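Local coordinates for acyl-CoA dehydrogenase family protein (Porphyromonas gingivalis, PDB 2OKU) that probably serves as the helical C-terminal domain of an enzyme that oxidises acyl-CoA thioesters with FAD, at residues T25-L31 with M82-N86; F63-R67 with Y112-F116; R44-I49 with L68-T72. All blocks are in the same frame, centred on the assembly; numbering follows the deposited sequence.

Contact 1. Residues T25-L31 with M82-N86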
loop_
_atom_site.group_PDB
_atom_site.type_symbol
_atom_site.label_atom_id
_atom_site.label_comp_id
_atom_site.label_asym_id
_atom_site.label_seq_id
_atom_site.Cartn_x
_atom_site.Cartn_y
_atom_site.Cartn_z
ATOM N N THR A 25 -5.654 -8.822 15.136
ATOM C CA THR A 25 -6.749 -7.908 14.961
ATOM C C THR A 25 -7.994 -8.700 14.649
ATOM O O THR A 25 -7.984 -9.549 13.756
ATOM C CB THR A 25 -6.521 -6.963 13.782
ATOM O OG1 THR A 25 -5.216 -6.406 13.884
ATOM C CG2 THR A 25 -7.566 -5.848 13.744
ATOM N N GLU A 26 -9.056 -8.414 15.388
ATOM C CA GLU A 26 -10.348 -9.055 15.161
ATOM C C GLU A 26 -10.968 -8.364 13.965
ATOM O O GLU A 26 -11.136 -7.146 13.989
ATOM C CB GLU A 26 -11.225 -8.895 16.413
ATOM C CG GLU A 26 -12.667 -9.346 16.239
ATOM C CD GLU A 26 -13.504 -9.276 17.519
ATOM O OE1 GLU A 26 -13.623 -8.173 18.124
ATOM O OE2 GLU A 26 -14.076 -10.331 17.901
ATOM N N VAL A 27 -11.264 -9.107 12.896
ATOM C CA VAL A 27 -11.872 -8.507 11.714
ATOM C C VAL A 27 -13.221 -9.185 11.424
ATOM O O VAL A 27 -13.479 -10.307 11.854
ATOM C CB VAL A 27 -10.929 -8.551 10.466
ATOM C CG1 VAL A 27 -9.624 -7.867 10.785
ATOM C CG2 VAL A 27 -10.696 -9.982 9.985
ATOM N N LYS A 28 -14.070 -8.493 10.697
ATOM C CA LYS A 28 -15.340 -9.062 10.276
ATOM C C LYS A 28 -15.082 -10.124 9.202
ATOM O O LYS A 28 -14.020 -10.107 8.580
ATOM C CB LYS A 28 -16.239 -7.969 9.741
ATOM C CG LYS A 28 -16.811 -7.082 10.865
ATOM C CD LYS A 28 -17.788 -6.042 10.342
ATOM C CE LYS A 28 -19.026 -6.704 9.677
ATOM N NZ LYS A 28 -20.245 -5.816 9.640
ATOM N N PRO A 29 -16.042 -11.052 8.991
ATOM C CA PRO A 29 -15.866 -12.109 7.983
ATOM C C PRO A 29 -15.455 -11.597 6.602
ATOM O O PRO A 29 -14.703 -12.265 5.908
ATOM C CB PRO A 29 -17.254 -12.754 7.909
ATOM C CG PRO A 29 -17.826 -12.544 9.270
ATOM C CD PRO A 29 -17.330 -11.192 9.704
ATOM N N GLU A 30 -15.946 -10.430 6.213
ATOM C CA GLU A 30 -15.649 -9.872 4.898
ATOM C C GLU A 30 -14.173 -9.576 4.674
ATOM O O GLU A 30 -13.714 -9.574 3.534
ATOM C CB GLU A 30 -16.471 -8.610 4.658
ATOM C CG GLU A 30 -16.219 -7.490 5.656
ATOM C CD GLU A 30 -17.495 -6.811 6.128
ATOM O OE1 GLU A 30 -18.586 -7.298 5.768
ATOM O OE2 GLU A 30 -17.402 -5.804 6.869
ATOM N N LEU A 31 -13.434 -9.348 5.763
ATOM C CA LEU A 31 -11.998 -9.050 5.679
ATOM C C LEU A 31 -11.133 -10.274 6.041
ATOM O O LEU A 31 -9.893 -10.270 5.885
ATOM C CB LEU A 31 -11.715 -7.852 6.606
ATOM C CG LEU A 31 -10.656 -6.846 6.231
ATOM C CD1 LEU A 31 -10.758 -6.382 4.763
ATOM C CD2 LEU A 31 -10.685 -5.655 7.239
HETATM N N MSE A 82 -5.183 -3.412 5.175
HETATM C CA MSE A 82 -6.216 -4.227 5.839
HETATM C C MSE A 82 -6.769 -3.497 7.073
HETATM O O MSE A 82 -7.965 -3.485 7.313
HETATM C CB MSE A 82 -5.653 -5.596 6.243
HETATM C CG MSE A 82 -6.634 -6.747 6.409
HETATM SE SE MSE A 82 -6.162 -7.858 7.975
HETATM C CE MSE A 82 -6.812 -6.269 8.778
ATOM N N LEU A 83 -5.879 -2.918 7.872
ATOM C CA LEU A 83 -6.302 -2.191 9.077
ATOM C C LEU A 83 -7.143 -0.974 8.709
ATOM O O LEU A 83 -8.129 -0.693 9.371
ATOM C CB LEU A 83 -5.085 -1.828 9.930
ATOM C CG LEU A 83 -4.317 -3.005 10.567
ATOM C CD1 LEU A 83 -3.049 -2.494 11.249
ATOM C CD2 LEU A 83 -5.149 -3.798 11.574
ATOM N N ALA A 84 -6.787 -0.291 7.622
ATOM C CA ALA A 84 -7.604 0.816 7.126
ATOM C C ALA A 84 -9.010 0.358 6.730
ATOM O O ALA A 84 -10.004 1.031 7.058
ATOM C CB ALA A 84 -6.918 1.523 5.969
ATOM N N ALA A 85 -9.096 -0.775 6.026
ATOM C CA ALA A 85 -10.381 -1.342 5.608
ATOM C C ALA A 85 -11.189 -1.885 6.780
ATOM O O ALA A 85 -12.414 -1.891 6.730
ATOM C CB ALA A 85 -10.173 -2.450 4.547
ATOM N N ASN A 86 -10.517 -2.355 7.827
ATOM C CA ASN A 86 -11.215 -2.766 9.046
ATOM C C ASN A 86 -11.873 -1.567 9.740
ATOM O O ASN A 86 -12.993 -1.655 10.254
ATOM C CB ASN A 86 -10.223 -3.471 9.979
ATOM C CG ASN A 86 -10.863 -3.977 11.255
ATOM O OD1 ASN A 86 -11.834 -4.726 11.213
ATOM N ND2 ASN A 86 -10.305 -3.579 12.406
HETATM O O HOH W 1 -10.894 -4.623 15.279
HETATM O O HOH W 2 -13.392 -6.137 9.649
#
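A loop packed against a helix makes this contact: T25-L31, in the link between helix 13-22 and helix 32-53, lies along the last turns of helix 58-87. It illustrates how packing and water can seat an irregular connection, for no direct hydrogen bond links T25-L31 to M82-N86. The greasy part rests on L31, which lies against M82, A85 and N86. Its CG is 4.0 Å from CG of selenomethionine M82, and its CD1 4.0 Å from A85 CB. V27 adds a second apolar point, CG1 to M82 CE at 3.8 Å, while the T25 hydroxyl, bonded to the carbonyl of Y22, rests 3.5 Å (OG1) from L83 CD2. N86 runs the polar part through two waters, its amide serving a backbone donor and an acceptor. Water 2 accepts from K28 N (2.7 Å) and donates to N86 OD1 (2.6 Å); water 1 donates to E26 O (2.8 Å) and accepts from N86 ND2 (3.1 Å). M82 also packs on M34 and L38 of helix 32-53, T25 O is hydrogen-bonded to K35 NZ there, and L31 and A85 touch R92 and A95 of helix 92-115, so the loop closes over one end of the bundle.

Contact 2. Residues F63-R67 with Y112-F116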
loop_
_atom_site.group_PDB
_atom_site.type_symbol
_atom_site.label_atom_id
_atom_site.label_comp_id
_atom_site.label_asym_id
_atom_site.label_seq_id
_atom_site.Cartn_x
_atom_site.Cartn_y
_atom_site.Cartn_z
ATOM N N PHE A 63 23.488 -8.775 -2.611
ATOM C CA PHE A 63 22.859 -8.612 -3.937
ATOM C C PHE A 63 21.312 -8.639 -3.859
ATOM O O PHE A 63 20.625 -7.885 -4.554
ATOM C CB PHE A 63 23.364 -9.714 -4.867
ATOM C CG PHE A 63 22.740 -9.696 -6.205
ATOM C CD1 PHE A 63 23.054 -8.697 -7.125
ATOM C CD2 PHE A 63 21.825 -10.684 -6.565
ATOM C CE1 PHE A 63 22.451 -8.684 -8.392
ATOM C CE2 PHE A 63 21.211 -10.677 -7.816
ATOM C CZ PHE A 63 21.522 -9.683 -8.737
ATOM N N GLN A 64 20.791 -9.533 -3.021
ATOM C CA GLN A 64 19.353 -9.754 -2.876
ATOM C C GLN A 64 18.719 -8.906 -1.794
ATOM O O GLN A 64 17.499 -8.955 -1.607
ATOM C CB GLN A 64 19.077 -11.225 -2.563
ATOM C CG GLN A 64 19.592 -12.256 -3.577
ATOM C CD GLN A 64 18.958 -12.162 -4.958
ATOM O OE1 GLN A 64 18.468 -11.105 -5.366
ATOM N NE2 GLN A 64 19.007 -13.271 -5.711
ATOM N N ALA A 65 19.523 -8.128 -1.073
ATOM C CA ALA A 65 19.018 -7.343 0.077
ATOM C C ALA A 65 17.792 -6.493 -0.200
ATOM O O ALA A 65 16.796 -6.586 0.524
ATOM C CB ALA A 65 20.148 -6.467 0.707
ATOM N N ARG A 66 17.845 -5.662 -1.233
ATOM C CA ARG A 66 16.728 -4.796 -1.558
ATOM C C ARG A 66 15.469 -5.608 -1.914
ATOM O O ARG A 66 14.365 -5.223 -1.537
ATOM C CB ARG A 66 17.079 -3.870 -2.689
ATOM C CG ARG A 66 15.973 -2.964 -3.083
ATOM C CD ARG A 66 16.322 -2.182 -4.325
ATOM N NE ARG A 66 17.379 -1.197 -4.108
ATOM C CZ ARG A 66 17.736 -0.300 -5.028
ATOM N NH1 ARG A 66 17.109 -0.285 -6.209
ATOM N NH2 ARG A 66 18.699 0.593 -4.774
ATOM N N ARG A 67 15.633 -6.736 -2.611
ATOM C CA ARG A 67 14.475 -7.619 -2.903
ATOM C C ARG A 67 13.847 -8.234 -1.640
ATOM O O ARG A 67 12.620 -8.377 -1.547
ATOM C CB ARG A 67 14.875 -8.725 -3.881
ATOM C CG ARG A 67 15.040 -8.211 -5.264
ATOM C CD ARG A 67 15.538 -9.295 -6.200
ATOM N NE ARG A 67 15.936 -8.617 -7.378
ATOM C CZ ARG A 67 17.184 -8.281 -7.729
ATOM N NH1 ARG A 67 18.270 -8.630 -7.066
ATOM N NH2 ARG A 67 17.314 -7.604 -8.816
ATOM N N TYR A 112 12.307 -14.852 -9.165
ATOM C CA TYR A 112 13.632 -14.356 -9.497
ATOM C C TYR A 112 14.702 -14.821 -8.534
ATOM O O TYR A 112 15.717 -15.363 -8.949
ATOM C CB TYR A 112 13.655 -12.817 -9.583
ATOM C CG TYR A 112 15.084 -12.317 -9.828
ATOM C CD1 TYR A 112 15.582 -12.221 -11.121
ATOM C CD2 TYR A 112 15.905 -11.985 -8.779
ATOM C CE1 TYR A 112 16.890 -11.790 -11.368
ATOM C CE2 TYR A 112 17.219 -11.534 -9.002
ATOM C CZ TYR A 112 17.692 -11.446 -10.314
ATOM O OH TYR A 112 18.975 -11.012 -10.556
ATOM N N VAL A 113 14.474 -14.604 -7.240
ATOM C CA VAL A 113 15.452 -14.956 -6.208
ATOM C C VAL A 113 15.726 -16.456 -6.154
ATOM O O VAL A 113 16.891 -16.888 -6.027
ATOM C CB VAL A 113 15.026 -14.408 -4.830
ATOM C CG1 VAL A 113 15.933 -14.944 -3.700
ATOM C CG2 VAL A 113 15.013 -12.871 -4.886
ATOM N N ARG A 114 14.666 -17.247 -6.271
ATOM C CA ARG A 114 14.796 -18.701 -6.247
ATOM C C ARG A 114 15.451 -19.292 -7.510
ATOM O O ARG A 114 16.064 -20.356 -7.442
ATOM C CB ARG A 114 13.432 -19.339 -5.962
ATOM C CG ARG A 114 13.010 -19.123 -4.492
ATOM C CD ARG A 114 11.658 -19.759 -4.182
ATOM N NE ARG A 114 11.240 -19.424 -2.820
ATOM C CZ ARG A 114 11.624 -20.093 -1.739
ATOM N NH1 ARG A 114 12.409 -21.155 -1.855
ATOM N NH2 ARG A 114 11.193 -19.725 -0.541
ATOM N N ALA A 115 15.320 -18.610 -8.637
ATOM C CA ALA A 115 15.926 -19.057 -9.901
ATOM C C ALA A 115 17.361 -18.546 -10.068
ATOM O O ALA A 115 18.089 -18.996 -10.943
ATOM C CB ALA A 115 15.085 -18.640 -11.065
ATOM N N PHE A 116 17.768 -17.604 -9.228
ATOM C CA PHE A 116 19.044 -16.926 -9.417
ATOM C C PHE A 116 20.209 -17.852 -9.079
ATOM O O PHE A 116 20.231 -18.474 -8.035
ATOM C CB PHE A 116 19.101 -15.647 -8.568
ATOM C CG PHE A 116 20.337 -14.836 -8.790
ATOM C CD1 PHE A 116 20.461 -14.041 -9.918
ATOM C CD2 PHE A 116 21.389 -14.877 -7.885
ATOM C CE1 PHE A 116 21.633 -13.286 -10.148
ATOM C CE2 PHE A 116 22.558 -14.116 -8.104
ATOM C CZ PHE A 116 22.671 -13.327 -9.237
HETATM O O HOH W 3 19.122 -15.992 -4.809
#
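Y112 opens the approach of helix 92-115 to F63-R67 with its ring. The guanidinium of R67 lies with one face over Y112 CE2, R67 CZ to Y112 CE2 being 3.5 Å, and Y112 OH meets the edge of the F63 ring, 3.4 Å from F63 CZ. Next comes V113, whose CG2 touches both R67 CD (3.8 Å) and Q64 OE1 (3.9 Å). Its carbonyl O receives a hydrogen bond from water 3 (2.7 Å), which in turn accepts one from Q64 NE2 (2.9 Å). Q64 is itself held by R67, NH1 donating to OE1 at 3.0 Å. In the antiparallel helical bundle of this acyl-CoA dehydrogenase C-terminal domain, V113 also faces L48 and V52 of helix 32-53, so three helices meet at this residue. F116, in the loop after the helix, points its side chain toward F63: F63 CE2 lies over one face of the F116 ring in an offset stack, centroids 4.7 Å apart and planes at 24°, with F63 CE2 3.3 Å from F116 CZ; both phenylalanines also touch L121 of the C-terminal tail.

Contact 3. Residues R44-I49 with L68-T72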
loop_
_atom_site.group_PDB
_atom_site.type_symbol
_atom_site.label_atom_id
_atom_site.label_comp_id
_atom_site.label_asym_id
_atom_site.label_seq_id
_atom_site.Cartn_x
_atom_site.Cartn_y
_atom_site.Cartn_z
ATOM N N ARG A 44 5.601 -16.354 3.155
ATOM C CA ARG A 44 6.380 -16.343 1.894
ATOM C C ARG A 44 7.620 -15.454 2.006
ATOM O O ARG A 44 8.720 -15.845 1.589
ATOM C CB ARG A 44 5.518 -15.858 0.728
ATOM C CG ARG A 44 5.967 -16.287 -0.642
ATOM C CD ARG A 44 4.936 -17.284 -1.163
ATOM N NE ARG A 44 5.316 -18.000 -2.374
ATOM C CZ ARG A 44 5.162 -17.563 -3.610
ATOM N NH1 ARG A 44 4.675 -16.346 -3.850
ATOM N NH2 ARG A 44 5.526 -18.361 -4.618
ATOM N N ALA A 45 7.455 -14.271 2.594
ATOM C CA ALA A 45 8.603 -13.383 2.843
ATOM C C ALA A 45 9.659 -14.041 3.761
ATOM O O ALA A 45 10.823 -14.043 3.446
ATOM C CB ALA A 45 8.123 -12.039 3.445
ATOM N N GLU A 46 9.220 -14.610 4.884
ATOM C CA GLU A 46 10.106 -15.286 5.820
ATOM C C GLU A 46 10.835 -16.424 5.119
ATOM O O GLU A 46 12.028 -16.603 5.318
ATOM C CB GLU A 46 9.304 -15.831 7.013
ATOM C CG GLU A 46 10.128 -16.583 8.066
ATOM C CD GLU A 46 9.279 -17.075 9.208
ATOM O OE1 GLU A 46 8.352 -17.879 8.944
ATOM O OE2 GLU A 46 9.519 -16.634 10.345
ATOM N N ALA A 47 10.098 -17.206 4.335
ATOM C CA ALA A 47 10.674 -18.377 3.664
ATOM C C ALA A 47 11.728 -17.944 2.655
ATOM O O ALA A 47 12.772 -18.564 2.562
ATOM C CB ALA A 47 9.598 -19.214 2.984
ATOM N N LEU A 48 11.465 -16.874 1.913
ATOM C CA LEU A 48 12.436 -16.388 0.903
ATOM C C LEU A 48 13.702 -15.828 1.566
ATOM O O LEU A 48 14.808 -16.070 1.105
ATOM C CB LEU A 48 11.816 -15.333 -0.017
ATOM C CG LEU A 48 12.694 -14.963 -1.216
ATOM C CD1 LEU A 48 12.824 -16.172 -2.177
ATOM C CD2 LEU A 48 12.136 -13.724 -1.955
ATOM N N ILE A 49 13.526 -15.103 2.673
ATOM C CA ILE A 49 14.675 -14.631 3.445
ATOM C C ILE A 49 15.533 -15.814 3.885
ATOM O O ILE A 49 16.752 -15.762 3.707
ATOM C CB ILE A 49 14.231 -13.792 4.666
ATOM C CG1 ILE A 49 13.629 -12.481 4.150
ATOM C CG2 ILE A 49 15.426 -13.553 5.651
ATOM C CD1 ILE A 49 12.770 -11.678 5.178
ATOM N N LEU A 68 14.680 -8.571 -0.663
ATOM C CA LEU A 68 14.165 -9.100 0.601
ATOM C C LEU A 68 13.430 -8.012 1.377
ATOM O O LEU A 68 12.410 -8.301 1.996
ATOM C CB LEU A 68 15.282 -9.698 1.425
ATOM C CG LEU A 68 15.992 -10.917 0.802
ATOM C CD1 LEU A 68 17.091 -11.388 1.757
ATOM C CD2 LEU A 68 14.995 -12.046 0.453
ATOM N N VAL A 69 13.951 -6.779 1.348
ATOM C CA VAL A 69 13.225 -5.629 1.886
ATOM C C VAL A 69 11.846 -5.477 1.194
ATOM O O VAL A 69 10.807 -5.414 1.862
ATOM C CB VAL A 69 14.015 -4.313 1.775
ATOM C CG1 VAL A 69 13.116 -3.131 2.206
ATOM C CG2 VAL A 69 15.324 -4.344 2.584
ATOM N N GLU A 70 11.835 -5.443 -0.137
ATOM C CA GLU A 70 10.597 -5.332 -0.891
ATOM C C GLU A 70 9.598 -6.448 -0.585
ATOM O O GLU A 70 8.409 -6.191 -0.418
ATOM C CB GLU A 70 10.883 -5.331 -2.377
ATOM C CG GLU A 70 11.585 -4.098 -2.856
ATOM C CD GLU A 70 11.880 -4.217 -4.351
ATOM O OE1 GLU A 70 10.923 -4.577 -5.122
ATOM O OE2 GLU A 70 13.044 -3.965 -4.722
HETATM N N MSE A 71 10.106 -7.679 -0.515
HETATM C CA MSE A 71 9.296 -8.846 -0.223
HETATM C C MSE A 71 8.571 -8.639 1.115
HETATM O O MSE A 71 7.366 -8.908 1.261
HETATM C CB MSE A 71 10.201 -10.086 -0.177
HETATM C CG MSE A 71 9.458 -11.384 -0.072
HETATM SE SE MSE A 71 8.713 -11.845 -1.867
HETATM C CE MSE A 71 7.818 -13.531 -1.290
ATOM N N THR A 72 9.306 -8.117 2.090
ATOM C CA THR A 72 8.743 -7.805 3.382
ATOM C C THR A 72 7.740 -6.651 3.337
ATOM O O THR A 72 6.677 -6.733 3.977
ATOM C CB THR A 72 9.882 -7.512 4.418
ATOM O OG1 THR A 72 10.775 -8.646 4.481
ATOM C CG2 THR A 72 9.279 -7.248 5.796
#
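Apolar packing dominates this pairing of helix 32-53 with helix 58-87, an antiparallel helix pair in the core of the acyl-CoA dehydrogenase C-terminal bundle, their local axes 9.3 Å apart at 164°. The small side chain of A45 lets the backbones come close, 5.5 Å from A45 CA to M71 CA. Selenomethionine M71 uses the space: its CG lies 3.8 Å from A45 CB, its SE 3.9 Å from L48 CD2, and its CE 3.4 Å from R44 CG. One turn earlier on its helix, L68 CD2 contacts L48 CG at 4.1 Å and I49 CG1 at 4.0 Å. I9 of helix 7-11 and V113 of helix 92-115 also touch this layer.

Polar groups are settled within the helices or by third parties. T72 OG1 donates to L68 O (3.0 Å) and lies 3.7 Å from I49 CD1. R44 forms a salt bridge with E107 of helix 92-115, and E46 with R19. With no hydrogen bond across the interface, cohesion comes from the close fit of buried hydrocarbon and selenium, while charges bind other helices.

Overall arrangement
All three contacts use helix 58-87, each at a different level. Contact 3, whose centre is about 5 Å from the centre of the chain, is the buried one; contacts 1 and 2 are partly buried, lie on opposite sides of that centre, and are some 32 Å apart between their own centres. The chemistry follows position: the central pairing has no bridging water, whereas both outer contacts combine apolar packing with water bridges, through N86 in contact 1 and Q64 in contact 2. Aromatic rings enter only in contact 2. Contacts 2 and 3 touch, V113 and R114 packing on L48, and their segments alternate along the chain; contact 3 is instead nested within the loop closed by contact 1.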